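Long-range contacts in 1,3-alpha-isomaltosidase (Kribbella flavida DSM 17836, PDB 5X3I), which hydrolyses the alpha-1,3-glucosidic linkages of cyclobis-(1-6)-alpha-nigerosyl to isomaltose, within the cell, in the breakdown of this starch-derived cyclic tetrasaccharide: residues Arg158-Glu163 / Arg175-Gln179; Ala205-Glu209 / Thr220-Pro225; Glu292-Val298 / Lys513-Thr517. The protein carries 1 engineered substitution. All blocks are in the same frame, centred on the assembly; numbering follows the deposited sequence.

Interaction 1 (Arg158-Glu163 / Arg175-Gln179). With SO4 (sulfate ion), chain L.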
loop_
_atom_site.group_PDB
_atom_site.type_symbol
_atom_site.label_atom_id
_atom_site.label_comp_id
_atom_site.label_asym_id
_atom_site.label_seq_id
_atom_site.Cartn_x
_atom_site.Cartn_y
_atom_site.Cartn_z
ATOM N N ARG A 158 8.665 -13.282 27.573
ATOM C CA ARG A 158 9.334 -12.467 26.570
ATOM C C ARG A 158 9.075 -10.981 26.796
ATOM O O ARG A 158 9.858 -10.143 26.366
ATOM C CB ARG A 158 8.889 -12.874 25.163
ATOM C CG ARG A 158 9.445 -14.214 24.704
ATOM C CD ARG A 158 9.185 -14.444 23.222
ATOM N NE ARG A 158 10.107 -15.426 22.660
ATOM C CZ ARG A 158 9.784 -16.685 22.420
ATOM N NH1 ARG A 158 8.559 -17.108 22.680
ATOM N NH2 ARG A 158 10.679 -17.517 21.908
ATOM N N VAL A 159 7.983 -10.661 27.481
ATOM C CA VAL A 159 7.586 -9.271 27.684
ATOM C C VAL A 159 8.128 -8.678 28.988
ATOM O O VAL A 159 7.961 -9.251 30.059
ATOM C CB VAL A 159 6.053 -9.125 27.676
ATOM C CG1 VAL A 159 5.644 -7.722 28.092
ATOM C CG2 VAL A 159 5.497 -9.452 26.302
ATOM N N ARG A 160 8.777 -7.525 28.876
ATOM C CA ARG A 160 9.280 -6.794 30.030
ATOM C C ARG A 160 9.026 -5.296 29.902
ATOM O O ARG A 160 8.707 -4.800 28.824
ATOM C CB ARG A 160 10.775 -7.047 30.211
ATOM C CG ARG A 160 11.106 -8.418 30.767
ATOM C CD ARG A 160 12.579 -8.509 31.120
ATOM N NE ARG A 160 12.814 -9.395 32.255
ATOM C CZ ARG A 160 13.984 -9.513 32.874
ATOM N NH1 ARG A 160 14.112 -10.342 33.901
ATOM N NH2 ARG A 160 15.024 -8.799 32.467
ATOM N N GLY A 161 9.170 -4.584 31.015
ATOM C CA GLY A 161 9.119 -3.136 31.016
ATOM C C GLY A 161 7.815 -2.550 30.526
ATOM O O GLY A 161 7.808 -1.605 29.744
ATOM N N VAL A 162 6.709 -3.108 30.990
ATOM C CA VAL A 162 5.399 -2.632 30.594
ATOM C C VAL A 162 5.106 -1.273 31.213
ATOM O O VAL A 162 5.253 -1.092 32.419
ATOM C CB VAL A 162 4.301 -3.619 31.004
ATOM C CG1 VAL A 162 2.935 -3.049 30.705
ATOM C CG2 VAL A 162 4.497 -4.948 30.299
ATOM N N GLU A 163 4.696 -0.319 30.389
ATOM C CA GLU A 163 4.294 0.984 30.891
ATOM C C GLU A 163 3.122 1.570 30.111
ATOM O O GLU A 163 2.823 1.144 28.991
ATOM C CB GLU A 163 5.476 1.950 30.875
ATOM C CG GLU A 163 6.225 2.018 29.563
ATOM C CD GLU A 163 7.409 2.959 29.633
ATOM O OE1 GLU A 163 7.542 3.648 30.663
ATOM O OE2 GLU A 163 8.203 3.010 28.666
ATOM N N ARG A 175 3.036 0.519 26.246
ATOM C CA ARG A 175 4.382 0.316 25.734
ATOM C C ARG A 175 5.067 -0.835 26.469
ATOM O O ARG A 175 4.848 -1.029 27.662
ATOM C CB ARG A 175 5.198 1.598 25.857
ATOM C CG ARG A 175 6.605 1.492 25.321
ATOM C CD ARG A 175 7.139 2.848 24.894
ATOM N NE ARG A 175 7.523 3.680 26.027
ATOM C CZ ARG A 175 7.826 4.969 25.932
ATOM N NH1 ARG A 175 7.773 5.582 24.758
ATOM N NH2 ARG A 175 8.176 5.650 27.013
ATOM N N PHE A 176 5.884 -1.603 25.755
ATOM C CA PHE A 176 6.587 -2.723 26.361
ATOM C C PHE A 176 7.783 -3.156 25.533
ATOM O O PHE A 176 8.020 -2.645 24.441
ATOM C CB PHE A 176 5.636 -3.905 26.563
ATOM C CG PHE A 176 5.037 -4.442 25.286
ATOM C CD1 PHE A 176 3.855 -3.921 24.789
ATOM C CD2 PHE A 176 5.647 -5.477 24.598
ATOM C CE1 PHE A 176 3.296 -4.416 23.618
ATOM C CE2 PHE A 176 5.094 -5.974 23.429
ATOM C CZ PHE A 176 3.916 -5.437 22.940
ATOM N N ARG A 177 8.521 -4.127 26.049
ATOM C CA ARG A 177 9.758 -4.553 25.418
ATOM C C ARG A 177 9.740 -6.055 25.198
ATOM O O ARG A 177 9.361 -6.816 26.082
ATOM C CB ARG A 177 10.976 -4.170 26.262
ATOM C CG ARG A 177 11.417 -2.711 26.164
ATOM C CD ARG A 177 10.598 -1.823 27.071
ATOM N NE ARG A 177 11.081 -0.447 27.089
ATOM C CZ ARG A 177 10.438 0.558 27.673
ATOM N NH1 ARG A 177 10.947 1.781 27.637
ATOM N NH2 ARG A 177 9.279 0.346 28.283
ATOM N N LEU A 178 10.135 -6.474 24.005
ATOM C CA LEU A 178 10.303 -7.889 23.729
ATOM C C LEU A 178 11.782 -8.201 23.745
ATOM O O LEU A 178 12.570 -7.490 23.138
ATOM C CB LEU A 178 9.680 -8.273 22.383
ATOM C CG LEU A 178 8.166 -8.150 22.253
ATOM C CD1 LEU A 178 7.741 -8.416 20.820
ATOM C CD2 LEU A 178 7.468 -9.110 23.191
ATOM N N GLN A 179 12.153 -9.266 24.440
ATOM C CA GLN A 179 13.550 -9.641 24.577
ATOM C C GLN A 179 14.114 -10.263 23.304
ATOM O O GLN A 179 13.567 -11.221 22.777
ATOM C CB GLN A 179 13.726 -10.609 25.747
ATOM C CG GLN A 179 14.690 -10.120 26.814
ATOM C CD GLN A 179 14.137 -8.947 27.605
ATOM O OE1 GLN A 179 12.952 -8.914 27.937
ATOM N NE2 GLN A 179 14.992 -7.977 27.903
HETATM S S SO4 L . 10.060 -5.719 34.262
HETATM O O1 SO4 L . 11.192 -6.305 33.554
HETATM O O2 SO4 L . 8.823 -6.002 33.546
HETATM O O3 SO4 L . 9.967 -6.291 35.601
HETATM O O4 SO4 L . 10.261 -4.279 34.359
#
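R177 reaches across from its own strand to the carboxylate of E163, and its path can be followed atom by atom. R177 CB rests against R160 O (3.5 Å), and a bend at CG (chi2 82°) turns the chain toward the opposite strand, so that CD passes near both R160 O and G161 O. At the tip, R177 NH2 donates to G161 O at 2.8 Å and to E163 OE2 at 2.9 Å, while NH1 reaches the same OE2 in a longer bond. R175 closes on that oxygen with NE (R175 NE to E163 OE2 2.8 Å) and NH2. All four donors meet OE2 well out of the carboxylate plane, the two arginines from opposite sides of it, whereas OE2 lies near the plane of each guanidinium, at its edge.

Strands 159-163 and 175-179 run antiparallel, their axes 161° apart. R160-R177 and E163-R175 are hydrogen-bonded pairs, but the register slips by one residue between them: a beta bulge, accommodated by the positive phi of G161 (60°). G161 N donates to O2 of a sulfate (2.9 Å), probably a crystallisation component. On the other face V159 CG2 lies 3.7 Å from L178 CD2; V162 CG2 separately lies 4.0 Å from F176 CB. V159 and F176 touch strand 267-274, V162 and F176 strand 151-153.

With an alanine in place of E163, R177 would probably lose the partner fixing its outer end beyond G161 O, and R175 would keep its bridge to E259 and its cation-pi contact with W144 but lose its mate across the strands. One oxygen thus serves two arginines at the surface of the galactose-mutarotase-like domain; their positive charges probably favour an ionised E163, tying neighbouring strands by charge, while V159 and L178 meet opposite by hydrocarbon.

Interaction 2 (Ala205-Glu209 / Thr220-Pro225)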
loop_
_atom_site.group_PDB
_atom_site.type_symbol
_atom_site.label_atom_id
_atom_site.label_comp_id
_atom_site.label_asym_id
_atom_site.label_seq_id
_atom_site.Cartn_x
_atom_site.Cartn_y
_atom_site.Cartn_z
ATOM N N ALA A 205 3.474 1.279 12.285
ATOM C CA ALA A 205 2.528 0.666 11.378
ATOM C C ALA A 205 1.270 1.499 11.281
ATOM O O ALA A 205 0.403 1.428 12.154
ATOM C CB ALA A 205 2.200 -0.730 11.857
ATOM N N VAL A 206 1.136 2.220 10.175
ATOM C CA VAL A 206 -0.072 2.967 9.890
ATOM C C VAL A 206 -0.224 3.104 8.374
ATOM O O VAL A 206 0.740 3.405 7.662
ATOM C CB VAL A 206 -0.064 4.367 10.581
ATOM C CG1 VAL A 206 1.150 5.199 10.162
ATOM C CG2 VAL A 206 -1.347 5.111 10.302
ATOM N N VAL A 207 -1.448 2.951 7.892
ATOM C CA VAL A 207 -1.684 3.017 6.460
ATOM C C VAL A 207 -1.495 4.450 6.010
ATOM O O VAL A 207 -2.112 5.363 6.550
ATOM C CB VAL A 207 -3.092 2.529 6.091
ATOM C CG1 VAL A 207 -3.364 2.761 4.610
ATOM C CG2 VAL A 207 -3.244 1.061 6.453
ATOM N N PHE A 208 -0.624 4.648 5.033
ATOM C CA PHE A 208 -0.373 5.991 4.538
ATOM C C PHE A 208 0.001 5.964 3.076
ATOM O O PHE A 208 0.738 5.079 2.647
ATOM C CB PHE A 208 0.751 6.650 5.348
ATOM C CG PHE A 208 1.138 8.011 4.863
ATOM C CD1 PHE A 208 0.314 9.097 5.082
ATOM C CD2 PHE A 208 2.335 8.207 4.203
ATOM C CE1 PHE A 208 0.675 10.356 4.652
ATOM C CE2 PHE A 208 2.701 9.459 3.763
ATOM C CZ PHE A 208 1.876 10.535 3.986
ATOM N N GLU A 209 -0.452 6.953 2.321
ATOM C CA GLU A 209 0.014 7.049 0.958
ATOM C C GLU A 209 1.203 7.984 0.924
ATOM O O GLU A 209 1.059 9.193 0.986
ATOM C CB GLU A 209 -1.067 7.574 0.009
ATOM C CG GLU A 209 -0.489 7.817 -1.393
ATOM C CD GLU A 209 -1.319 8.727 -2.288
ATOM O OE1 GLU A 209 -2.386 9.221 -1.888
ATOM O OE2 GLU A 209 -0.893 8.934 -3.434
ATOM N N THR A 220 4.851 3.120 4.453
ATOM C CA THR A 220 4.251 2.098 3.613
ATOM C C THR A 220 2.733 2.215 3.453
ATOM O O THR A 220 2.031 2.660 4.347
ATOM C CB THR A 220 4.601 0.693 4.161
ATOM O OG1 THR A 220 4.036 -0.326 3.328
ATOM C CG2 THR A 220 4.089 0.529 5.588
ATOM N N TYR A 221 2.243 1.746 2.310
ATOM C CA TYR A 221 0.816 1.591 2.077
ATOM C C TYR A 221 0.230 0.378 2.806
ATOM O O TYR A 221 -0.974 0.270 2.972
ATOM C CB TYR A 221 0.512 1.396 0.590
ATOM C CG TYR A 221 1.109 2.350 -0.417
ATOM C CD1 TYR A 221 0.403 3.452 -0.846
ATOM C CD2 TYR A 221 2.326 2.078 -1.015
ATOM C CE1 TYR A 221 0.903 4.281 -1.809
ATOM C CE2 TYR A 221 2.836 2.895 -1.982
ATOM C CZ TYR A 221 2.125 4.002 -2.372
ATOM O OH TYR A 221 2.626 4.833 -3.332
ATOM N N LEU A 222 1.081 -0.565 3.171
ATOM C CA LEU A 222 0.600 -1.861 3.626
ATOM C C LEU A 222 1.372 -2.350 4.857
ATOM O O LEU A 222 2.136 -3.301 4.767
ATOM C CB LEU A 222 0.708 -2.888 2.494
ATOM C CG LEU A 222 -0.366 -3.985 2.403
ATOM C CD1 LEU A 222 -0.197 -4.845 1.127
ATOM C CD2 LEU A 222 -0.443 -4.862 3.647
ATOM N N PRO A 223 1.204 -1.667 5.996
ATOM C CA PRO A 223 1.847 -2.108 7.241
ATOM C C PRO A 223 1.097 -3.250 7.908
ATOM O O PRO A 223 -0.101 -3.351 7.687
ATOM C CB PRO A 223 1.795 -0.859 8.116
ATOM C CG PRO A 223 0.525 -0.201 7.721
ATOM C CD PRO A 223 0.329 -0.502 6.224
ATOM N N MET A 224 1.778 -4.069 8.708
ATOM C CA MET A 224 1.111 -4.949 9.672
ATOM C C MET A 224 1.871 -4.986 11.016
ATOM O O MET A 224 3.086 -5.050 11.026
ATOM C CB MET A 224 0.995 -6.381 9.149
ATOM C CG MET A 224 0.433 -6.547 7.751
ATOM S SD MET A 224 0.296 -8.297 7.349
ATOM C CE MET A 224 -0.199 -8.152 5.615
ATOM N N PRO A 225 1.148 -5.021 12.143
ATOM C CA PRO A 225 1.839 -5.117 13.438
ATOM C C PRO A 225 2.278 -6.550 13.708
ATOM O O PRO A 225 1.803 -7.181 14.639
ATOM C CB PRO A 225 0.776 -4.668 14.431
ATOM C CG PRO A 225 -0.517 -5.050 13.790
ATOM C CD PRO A 225 -0.307 -4.889 12.305
HETATM O O HOH W 1 3.323 4.254 6.700
HETATM O O HOH W 2 1.397 7.079 -4.096
#
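The P223 ring packs against the backbone of 205-207 and the side chains of A205 and V207: P223 CG sits 3.5 Å from V206 C and P223 CB 3.8 Å from A205 CB. V207 CG2 meets P223 CD at 3.9 Å, the two side chains crossing at about a right angle; V207 CG1, anti to the backbone N, turns to Y221 O.

Backbone pairing is slight, a weak bond from F208 N to T220 O (3.4 Å), supplemented by a water donating to V206 O and accepting from T220 N. T220 OG1 accepts from L222 N, forming an ST turn, and is also hydrogen-bonded to E191 O.

Y221 CG stands anti to the carbonyl carbon (chi1 -50°), which carries the ring across E209; Y221 CE1 lies 3.8 Å from E209 CG, the carboxylate and ring planes being 26° apart. A second water, in the ring plane at its edge, accepts from Y221 OH (2.7 Å) and donates to E209 OE2. The hydroxyl also accepts from N of D536, the inferred proton donor, and the ring touches E474. Apolar contact at the proline end gives way to a hydrated polar end that probably holds Y221 beside the inferred active-site residues.

Interaction 3 (Glu292-Val298 / Lys513-Thr517)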
loop_
_atom_site.group_PDB
_atom_site.type_symbol
_atom_site.label_atom_id
_atom_site.label_comp_id
_atom_site.label_asym_id
_atom_site.label_seq_id
_atom_site.Cartn_x
_atom_site.Cartn_y
_atom_site.Cartn_z
ATOM N N GLU A 292 -6.240 -17.256 -1.179
ATOM C CA GLU A 292 -6.867 -18.377 -1.852
ATOM C C GLU A 292 -6.256 -18.433 -3.240
ATOM O O GLU A 292 -5.726 -17.428 -3.726
ATOM C CB GLU A 292 -8.388 -18.231 -1.913
ATOM C CG GLU A 292 -8.903 -17.061 -2.734
ATOM C CD GLU A 292 -10.433 -16.971 -2.741
ATOM O OE1 GLU A 292 -11.007 -16.233 -1.916
ATOM O OE2 GLU A 292 -11.067 -17.636 -3.584
ATOM N N GLU A 293 -6.274 -19.613 -3.853
ATOM C CA GLU A 293 -5.652 -19.791 -5.150
ATOM C C GLU A 293 -6.380 -18.942 -6.176
ATOM O O GLU A 293 -7.589 -19.019 -6.304
ATOM C CB GLU A 293 -5.671 -21.266 -5.579
ATOM C CG GLU A 293 -4.848 -22.176 -4.704
ATOM C CD GLU A 293 -4.998 -23.641 -5.068
ATOM O OE1 GLU A 293 -5.536 -23.953 -6.149
ATOM O OE2 GLU A 293 -4.582 -24.490 -4.265
ATOM N N LEU A 294 -5.627 -18.092 -6.853
ATOM C CA LEU A 294 -6.126 -17.322 -7.973
ATOM C C LEU A 294 -5.863 -18.067 -9.303
ATOM O O LEU A 294 -4.996 -18.934 -9.362
ATOM C CB LEU A 294 -5.493 -15.929 -7.962
ATOM C CG LEU A 294 -5.750 -15.122 -6.676
ATOM C CD1 LEU A 294 -5.031 -13.789 -6.754
ATOM C CD2 LEU A 294 -7.232 -14.920 -6.452
ATOM N N PRO A 295 -6.609 -17.727 -10.366
ATOM C CA PRO A 295 -6.366 -18.395 -11.652
ATOM C C PRO A 295 -4.953 -18.196 -12.162
ATOM O O PRO A 295 -4.327 -17.155 -11.934
ATOM C CB PRO A 295 -7.372 -17.728 -12.605
ATOM C CG PRO A 295 -8.412 -17.159 -11.731
ATOM C CD PRO A 295 -7.702 -16.751 -10.459
ATOM N N GLY A 296 -4.472 -19.201 -12.875
ATOM C CA GLY A 296 -3.136 -19.190 -13.438
ATOM C C GLY A 296 -2.815 -17.992 -14.305
ATOM O O GLY A 296 -1.660 -17.598 -14.379
ATOM N N TRP A 297 -3.824 -17.401 -14.945
ATOM C CA TRP A 297 -3.557 -16.290 -15.863
ATOM C C TRP A 297 -2.963 -15.050 -15.184
ATOM O O TRP A 297 -2.364 -14.227 -15.867
ATOM C CB TRP A 297 -4.820 -15.880 -16.649
ATOM C CG TRP A 297 -5.997 -15.350 -15.854
ATOM C CD1 TRP A 297 -7.131 -16.032 -15.521
ATOM C CD2 TRP A 297 -6.173 -14.016 -15.340
ATOM N NE1 TRP A 297 -7.994 -15.217 -14.825
ATOM C CE2 TRP A 297 -7.428 -13.975 -14.701
ATOM C CE3 TRP A 297 -5.396 -12.859 -15.363
ATOM C CZ2 TRP A 297 -7.912 -12.832 -14.083
ATOM C CZ3 TRP A 297 -5.889 -11.718 -14.755
ATOM C CH2 TRP A 297 -7.128 -11.713 -14.123
ATOM N N VAL A 298 -3.095 -14.923 -13.858
ATOM C CA VAL A 298 -2.513 -13.756 -13.178
ATOM C C VAL A 298 -0.993 -13.789 -13.276
ATOM O O VAL A 298 -0.336 -12.763 -13.121
ATOM C CB VAL A 298 -2.925 -13.640 -11.673
ATOM C CG1 VAL A 298 -4.426 -13.679 -11.529
ATOM C CG2 VAL A 298 -2.255 -14.715 -10.814
ATOM N N LYS A 513 -16.826 -15.183 -10.695
ATOM C CA LYS A 513 -15.452 -14.996 -11.132
ATOM C C LYS A 513 -14.494 -14.940 -9.947
ATOM O O LYS A 513 -14.897 -14.634 -8.843
ATOM C CB LYS A 513 -15.315 -13.723 -11.958
ATOM C CG LYS A 513 -16.159 -13.712 -13.215
ATOM C CD LYS A 513 -15.819 -12.540 -14.093
ATOM C CE LYS A 513 -14.862 -12.945 -15.191
ATOM N NZ LYS A 513 -14.836 -11.937 -16.269
ATOM N N ALA A 514 -13.229 -15.238 -10.195
ATOM C CA ALA A 514 -12.205 -15.194 -9.151
ATOM C C ALA A 514 -11.999 -13.773 -8.621
ATOM O O ALA A 514 -12.105 -12.808 -9.371
ATOM C CB ALA A 514 -10.910 -15.745 -9.669
ATOM N N PRO A 515 -11.698 -13.653 -7.312
ATOM C CA PRO A 515 -11.637 -12.345 -6.653
ATOM C C PRO A 515 -10.351 -11.620 -6.996
ATOM O O PRO A 515 -9.534 -11.381 -6.101
ATOM C CB PRO A 515 -11.687 -12.701 -5.161
ATOM C CG PRO A 515 -10.994 -14.042 -5.093
ATOM C CD PRO A 515 -11.403 -14.754 -6.379
ATOM N N VAL A 516 -10.167 -11.253 -8.261
ATOM C CA VAL A 516 -8.915 -10.648 -8.609
ATOM C C VAL A 516 -9.091 -9.146 -8.460
ATOM O O VAL A 516 -9.533 -8.477 -9.366
ATOM C CB VAL A 516 -8.499 -11.000 -10.084
ATOM C CG1 VAL A 516 -7.211 -10.302 -10.475
ATOM C CG2 VAL A 516 -8.369 -12.508 -10.275
ATOM N N THR A 517 -8.554 -8.624 -7.364
ATOM C CA THR A 517 -8.471 -7.203 -7.096
ATOM C C THR A 517 -6.973 -6.964 -7.144
ATOM O O THR A 517 -6.197 -7.898 -6.968
ATOM C CB THR A 517 -9.075 -6.781 -5.707
ATOM O OG1 THR A 517 -8.589 -7.654 -4.686
ATOM C CG2 THR A 517 -10.598 -6.851 -5.715
#
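A514 CB presses on the ring of P295, 3.5 Å from P295 CD, tighter than ordinary van der Waals contact. Beside it, V516 points both methyls at the indole of W297: V516 CG2 comes 3.8 Å from W297 CZ2 and V516 CG1 3.9 Å from W297 CH2, the side chains approaching from opposite directions. W297 reaches this place because its CG stands between the backbone N and the carbonyl carbon (chi1 63°), and V298 CG1 lies over one face of the indole, offset toward its rim.

The L294 contact is looser: L294 CD2 approaches P515 CG only to 4.1 Å. E292 forms the partly exposed, solvent side, bringing its carboxylate obliquely to the same ring carbon (E292 CD to P515 CG 3.8 Å) without a bond; its OE1 is paired with R509 of helix 496-510. P515 centres an inverse gamma turn, V516 N bonding to A514 O, which sets proline and valine against different parts of 292-298.

Both segments lead into TIM-barrel strands, 302-304 and 517-519, so the contact lies at their N-terminal ends. L294, V298 and V516 converge on I531 of strand 531-533, while W302 of strand 302-304 touches W297 and V516.

Overall arrangement
The three contacts follow one another along the chain without touching. Interactions 1 and 2 belong to the galactose-mutarotase-like N-terminal domain: their centres are 23 Å apart, and their nearest atoms about 9 Å. Interaction 3 lies within the TIM barrel, its centre 24 Å from that of interaction 2 and 41 Å from that of interaction 1. Only interaction 2 reaches the catalytic centre, the side chain of Y221 being about 3 Å from that of E474 and about 4 Å from that of D536; A471, at the inferred nucleophile position, is an engineered substitution. Strand 202-205, entering interaction 2, edges the same antiparallel sheet that contains the hairpin of interaction 1, whereas strand 223-230 belongs to another sheet.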